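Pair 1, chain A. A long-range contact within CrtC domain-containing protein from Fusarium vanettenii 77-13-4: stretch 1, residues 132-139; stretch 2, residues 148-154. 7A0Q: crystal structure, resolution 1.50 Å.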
# COMPACT_ATOMS: atom_id res chain seq x y z
N ASN A 132 -8.12 12.31 12.20
CA ASN A 132 -7.06 11.66 11.42
C ASN A 132 -7.62 10.65 10.42
O ASN A 132 -6.94 9.69 10.05
CB ASN A 132 -6.01 11.00 12.33
CG ASN A 132 -5.36 12.00 13.30
OD1 ASN A 132 -5.09 13.15 12.93
ND2 ASN A 132 -5.13 11.57 14.53
N LEU A 133 -8.84 10.89 9.93
CA LEU A 133 -9.51 9.98 9.00
C LEU A 133 -10.29 10.75 7.94
O LEU A 133 -10.29 10.36 6.77
CB LEU A 133 -10.46 9.05 9.76
CG LEU A 133 -9.81 8.00 10.66
CD1 LEU A 133 -10.90 7.33 11.49
CD2 LEU A 133 -9.03 6.99 9.83
N SER A 134 -10.97 11.82 8.35
CA SER A 134 -11.84 12.55 7.44
C SER A 134 -11.07 13.37 6.42
O SER A 134 -11.60 13.66 5.34
CB SER A 134 -12.78 13.47 8.22
OG SER A 134 -13.68 12.72 9.00
N LYS A 135 -9.82 13.73 6.72
CA LYS A 135 -8.98 14.38 5.72
C LYS A 135 -7.52 14.10 6.04
O LYS A 135 -7.03 14.50 7.10
CB LYS A 135 -9.23 15.89 5.65
CG LYS A 135 -8.65 16.52 4.39
CD LYS A 135 -9.05 17.99 4.27
CE LYS A 135 -8.47 18.60 3.01
NZ LYS A 135 -8.74 20.08 2.95
N LEU A 136 -6.86 13.40 5.13
CA LEU A 136 -5.44 13.12 5.16
C LEU A 136 -4.84 13.64 3.86
O LEU A 136 -5.55 13.78 2.86
CB LEU A 136 -5.18 11.60 5.29
CG LEU A 136 -5.69 10.96 6.57
CD1 LEU A 136 -5.73 9.43 6.41
CD2 LEU A 136 -4.80 11.36 7.74
N ARG A 137 -3.54 13.92 3.88
CA ARG A 137 -2.87 14.52 2.72
C ARG A 137 -1.54 13.83 2.47
O ARG A 137 -0.72 13.73 3.39
CB ARG A 137 -2.66 16.02 2.93
CG ARG A 137 -2.03 16.73 1.72
CD ARG A 137 -1.67 18.21 2.03
NE ARG A 137 -2.82 18.96 2.52
CZ ARG A 137 -3.72 19.55 1.74
NH1 ARG A 137 -3.60 19.49 0.42
NH2 ARG A 137 -4.74 20.20 2.27
N SER A 138 -1.34 13.37 1.24
CA SER A 138 -0.04 12.91 0.75
C SER A 138 0.46 13.91 -0.28
O SER A 138 -0.22 14.17 -1.27
CB SER A 138 -0.12 11.51 0.12
OG SER A 138 -0.46 10.53 1.08
N TYR A 139 1.65 14.47 -0.06
CA TYR A 139 2.12 15.53 -0.94
C TYR A 139 3.61 15.39 -1.23
O TYR A 139 4.38 14.86 -0.42
CB TYR A 139 1.82 16.92 -0.35
CG TYR A 139 2.56 17.20 0.92
CD1 TYR A 139 2.09 16.72 2.14
CD2 TYR A 139 3.75 17.93 0.92
CE1 TYR A 139 2.78 16.96 3.32
CE2 TYR A 139 4.44 18.19 2.10
CZ TYR A 139 3.94 17.70 3.29
OH TYR A 139 4.62 17.93 4.47
N ASP A 148 -0.34 16.71 -4.80
CA ASP A 148 -0.92 17.19 -3.54
C ASP A 148 -2.30 16.55 -3.46
O ASP A 148 -3.26 17.06 -4.04
CB ASP A 148 -0.96 18.71 -3.50
CG ASP A 148 -1.38 19.26 -2.14
OD1 ASP A 148 -1.75 18.47 -1.25
OD2 ASP A 148 -1.34 20.50 -1.98
N ILE A 149 -2.38 15.42 -2.77
CA ILE A 149 -3.54 14.54 -2.81
C ILE A 149 -4.15 14.48 -1.41
O ILE A 149 -3.45 14.19 -0.44
CB ILE A 149 -3.14 13.12 -3.26
CG1 ILE A 149 -2.47 13.19 -4.64
CG2 ILE A 149 -4.35 12.22 -3.27
CD1 ILE A 149 -1.88 11.85 -5.12
N THR A 150 -5.45 14.76 -1.31
CA THR A 150 -6.15 14.59 -0.05
C THR A 150 -7.14 13.44 -0.15
O THR A 150 -7.62 13.11 -1.24
CB THR A 150 -6.88 15.86 0.38
OG1 THR A 150 -7.83 16.25 -0.62
CG2 THR A 150 -5.88 16.98 0.62
N TYR A 151 -7.41 12.79 0.98
CA TYR A 151 -8.36 11.69 0.93
C TYR A 151 -9.09 11.58 2.26
O TYR A 151 -8.62 12.04 3.31
CB TYR A 151 -7.68 10.34 0.55
CG TYR A 151 -6.29 10.16 1.11
CD1 TYR A 151 -5.18 10.73 0.49
CD2 TYR A 151 -6.08 9.41 2.27
CE1 TYR A 151 -3.91 10.59 1.02
CE2 TYR A 151 -4.81 9.26 2.80
CZ TYR A 151 -3.73 9.84 2.17
OH TYR A 151 -2.47 9.70 2.70
N ASP A 152 -10.28 10.99 2.18
CA ASP A 152 -11.26 10.93 3.26
C ASP A 152 -11.66 9.47 3.40
O ASP A 152 -12.09 8.85 2.42
CB ASP A 152 -12.46 11.83 2.91
CG ASP A 152 -13.58 11.80 3.94
OD1 ASP A 152 -13.52 11.04 4.92
OD2 ASP A 152 -14.56 12.57 3.75
N ALA A 153 -11.49 8.92 4.60
CA ALA A 153 -11.57 7.47 4.82
C ALA A 153 -13.02 6.98 4.85
O ALA A 153 -13.48 6.34 5.80
CB ALA A 153 -10.84 7.10 6.10
N THR A 154 -13.72 7.26 3.75
CA THR A 154 -15.10 6.82 3.51
C THR A 154 -15.17 5.35 3.12
O THR A 154 -15.85 4.99 2.15
CB THR A 154 -15.69 7.70 2.40
OG1 THR A 154 -14.99 7.42 1.17
CG2 THR A 154 -15.56 9.16 2.75

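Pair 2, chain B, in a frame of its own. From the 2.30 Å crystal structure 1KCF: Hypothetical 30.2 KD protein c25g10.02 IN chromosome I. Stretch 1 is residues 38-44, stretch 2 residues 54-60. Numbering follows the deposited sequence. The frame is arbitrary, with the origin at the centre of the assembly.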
# COMPACT_ATOMS: atom_id res chain seq x y z
N PRO B 38 4.38 17.36 17.84
CA PRO B 38 5.53 17.29 18.75
C PRO B 38 6.81 17.39 17.93
O PRO B 38 6.81 17.08 16.73
CB PRO B 38 5.39 15.91 19.38
CG PRO B 38 3.93 15.59 19.23
CD PRO B 38 3.62 16.10 17.86
N THR B 39 7.91 17.81 18.55
CA THR B 39 9.18 17.90 17.85
C THR B 39 10.23 17.03 18.53
O THR B 39 11.42 17.21 18.33
CB THR B 39 9.72 19.34 17.77
OG1 THR B 39 9.72 19.93 19.07
CG2 THR B 39 8.87 20.17 16.82
N SER B 40 9.77 16.09 19.35
CA SER B 40 10.67 15.16 20.02
C SER B 40 10.39 13.78 19.44
O SER B 40 9.27 13.50 19.01
CB SER B 40 10.42 15.15 21.54
OG SER B 40 9.11 14.70 21.86
N ARG B 41 11.41 12.94 19.40
CA ARG B 41 11.28 11.59 18.86
C ARG B 41 10.64 11.63 17.47
O ARG B 41 9.60 11.01 17.22
CB ARG B 41 10.46 10.72 19.82
CG ARG B 41 11.01 10.69 21.25
CD ARG B 41 10.29 9.66 22.11
NE ARG B 41 10.73 8.29 21.82
CZ ARG B 41 11.91 7.80 22.19
NH1 ARG B 41 12.77 8.55 22.87
NH2 ARG B 41 12.24 6.55 21.89
N VAL B 42 11.26 12.38 16.58
CA VAL B 42 10.79 12.52 15.22
C VAL B 42 11.54 11.54 14.32
O VAL B 42 12.77 11.59 14.21
CB VAL B 42 11.03 13.96 14.71
CG1 VAL B 42 10.53 14.10 13.28
CG2 VAL B 42 10.33 14.95 15.63
N LEU B 43 10.81 10.62 13.70
CA LEU B 43 11.42 9.63 12.82
C LEU B 43 11.20 9.97 11.35
O LEU B 43 10.10 9.81 10.82
CB LEU B 43 10.86 8.24 13.11
CG LEU B 43 11.43 7.12 12.24
CD1 LEU B 43 12.92 6.92 12.54
CD2 LEU B 43 10.67 5.82 12.49
N GLY B 44 12.26 10.45 10.70
CA GLY B 44 12.17 10.79 9.29
C GLY B 44 12.54 9.58 8.45
O GLY B 44 13.60 8.98 8.66
N TYR B 54 16.66 6.48 7.21
CA TYR B 54 15.88 7.04 8.30
C TYR B 54 16.77 7.89 9.20
O TYR B 54 17.98 7.67 9.29
CB TYR B 54 15.23 5.92 9.12
CG TYR B 54 16.21 5.09 9.92
CD1 TYR B 54 16.67 5.53 11.16
CD2 TYR B 54 16.70 3.88 9.43
CE1 TYR B 54 17.59 4.79 11.90
CE2 TYR B 54 17.62 3.13 10.16
CZ TYR B 54 18.06 3.59 11.40
OH TYR B 54 18.97 2.86 12.13
N CYS B 55 16.16 8.87 9.85
CA CYS B 55 16.86 9.76 10.78
C CYS B 55 15.90 9.97 11.95
O CYS B 55 14.79 10.46 11.77
CB CYS B 55 17.19 11.09 10.11
SG CYS B 55 18.29 12.20 11.08
N PHE B 56 16.33 9.58 13.14
CA PHE B 56 15.51 9.72 14.34
C PHE B 56 16.13 10.86 15.15
O PHE B 56 17.28 10.77 15.57
CB PHE B 56 15.51 8.40 15.12
CG PHE B 56 14.58 8.38 16.30
CD1 PHE B 56 13.25 8.77 16.17
CD2 PHE B 56 15.03 7.94 17.55
CE1 PHE B 56 12.38 8.73 17.26
CE2 PHE B 56 14.16 7.89 18.64
CZ PHE B 56 12.83 8.29 18.50
N ALA B 57 15.36 11.93 15.36
CA ALA B 57 15.87 13.08 16.08
C ALA B 57 14.85 13.79 16.97
O ALA B 57 13.66 13.48 16.94
CB ALA B 57 16.44 14.07 15.08
N SER B 58 15.34 14.74 17.75
CA SER B 58 14.51 15.53 18.66
C SER B 58 14.98 16.99 18.63
O SER B 58 16.15 17.27 18.39
CB SER B 58 14.62 15.00 20.09
OG SER B 58 14.16 13.66 20.18
N GLN B 59 14.05 17.92 18.87
CA GLN B 59 14.41 19.33 18.87
C GLN B 59 14.85 19.75 20.26
O GLN B 59 14.15 19.51 21.24
CB GLN B 59 13.23 20.19 18.42
CG GLN B 59 13.61 21.63 18.13
CD GLN B 59 13.22 22.06 16.74
OE1 GLN B 59 12.03 22.18 16.42
NE2 GLN B 59 14.22 22.30 15.89
N ASN B 60 16.02 20.38 20.31
CA ASN B 60 16.63 20.83 21.55
C ASN B 60 15.97 22.10 22.10
O ASN B 60 15.24 22.80 21.39
CB ASN B 60 18.12 21.08 21.31
CG ASN B 60 18.91 21.20 22.58
OD1 ASN B 60 18.83 20.34 23.46
ND2 ASN B 60 19.70 22.25 22.68

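Both pairs are two antiparallel strands preceded, in stretch 1, by a short loop that stays paired with stretch 2. Fourteen residues superpose with an RMSD of 1.0 Å. The strand axes approach to 4.6 Å in each pair, and their directions differ by 157° in pair 1 and 161° in pair 2.

The backbone bonds follow the same register. In pair 1, Leu A136 N donates to Tyr A151 O at 2.9 Å and Tyr A151 N to Leu A136 O at 2.8 Å. In pair 2, Val B42 N donates to Ala B57 O at 2.7 Å and Ala B57 N to Val B42 O at 2.9 Å. The loop is held alike: Ala A153 N bonds Leu A133 O at 2.9 Å, and Gln B59 N bonds Thr B39 O at 2.8 Å.

Tyr A151 matches Ala B57, and here the solutions differ most. The Tyr A151 side chain leans across the partner strand, and its end comes nearer to stretch 1. Leu A136 O sits over one ring face, and Leu A136 CB is 3.4 Å from Tyr A151 CE2. The ring reaches Ser A138, where Ser A138 OG and Tyr A151 OH hydrogen-bond at 2.7 Å. In pair 2 the equivalents of Tyr A151 and Ser A138 are Ala B57 and Gly B44, so neither hydroxyl exists. No side-chain hydrogen bond takes its place between these residues. Leu A136 matches Val B42, and Ile A149 matches Cys B55; all four are buried on the face of Tyr A151 and Ala B57.

On the other sheet face, Arg A137 matches Leu B43 and Thr A150 matches Phe B56. Pair 1 uses charge. Arg A137 NH1 forms a salt bridge with Asp A148 OD1 at 2.7 Å, while Thr A150 CG2 covers one face of the guanidinium. Pair 2 uses apolar bulk. Leu B43 CB lies 3.9 Å from Phe B56 CD1, and Leu B43 CD1 lies 4.2 Å from CD1 of Tyr B54, the match of Asp A148. The Phe B56 ring also reaches the loop, with Phe B56 CZ 3.6 Å from Arg B41 CB and over one face of the guanidinium.

Lys A135, which matches Arg B41, makes a lighter contact: Lys A135 CE is 3.9 Å from Thr A150 CG2.

At the loop, Leu A133 matches Thr B39 and Ala A153 matches Gln B59. Leu A133 CD2 packs 4.1 Å from Ala A153 CB; Thr B39 OG1 lies 3.6 Å from Gln B59 CB. Asp A152 matches Ser B58. Ser B58 OG accepts a hydrogen bond from Arg B41 N at 2.9 Å, whereas Asp A152 makes no hydrogen bond to stretch 1.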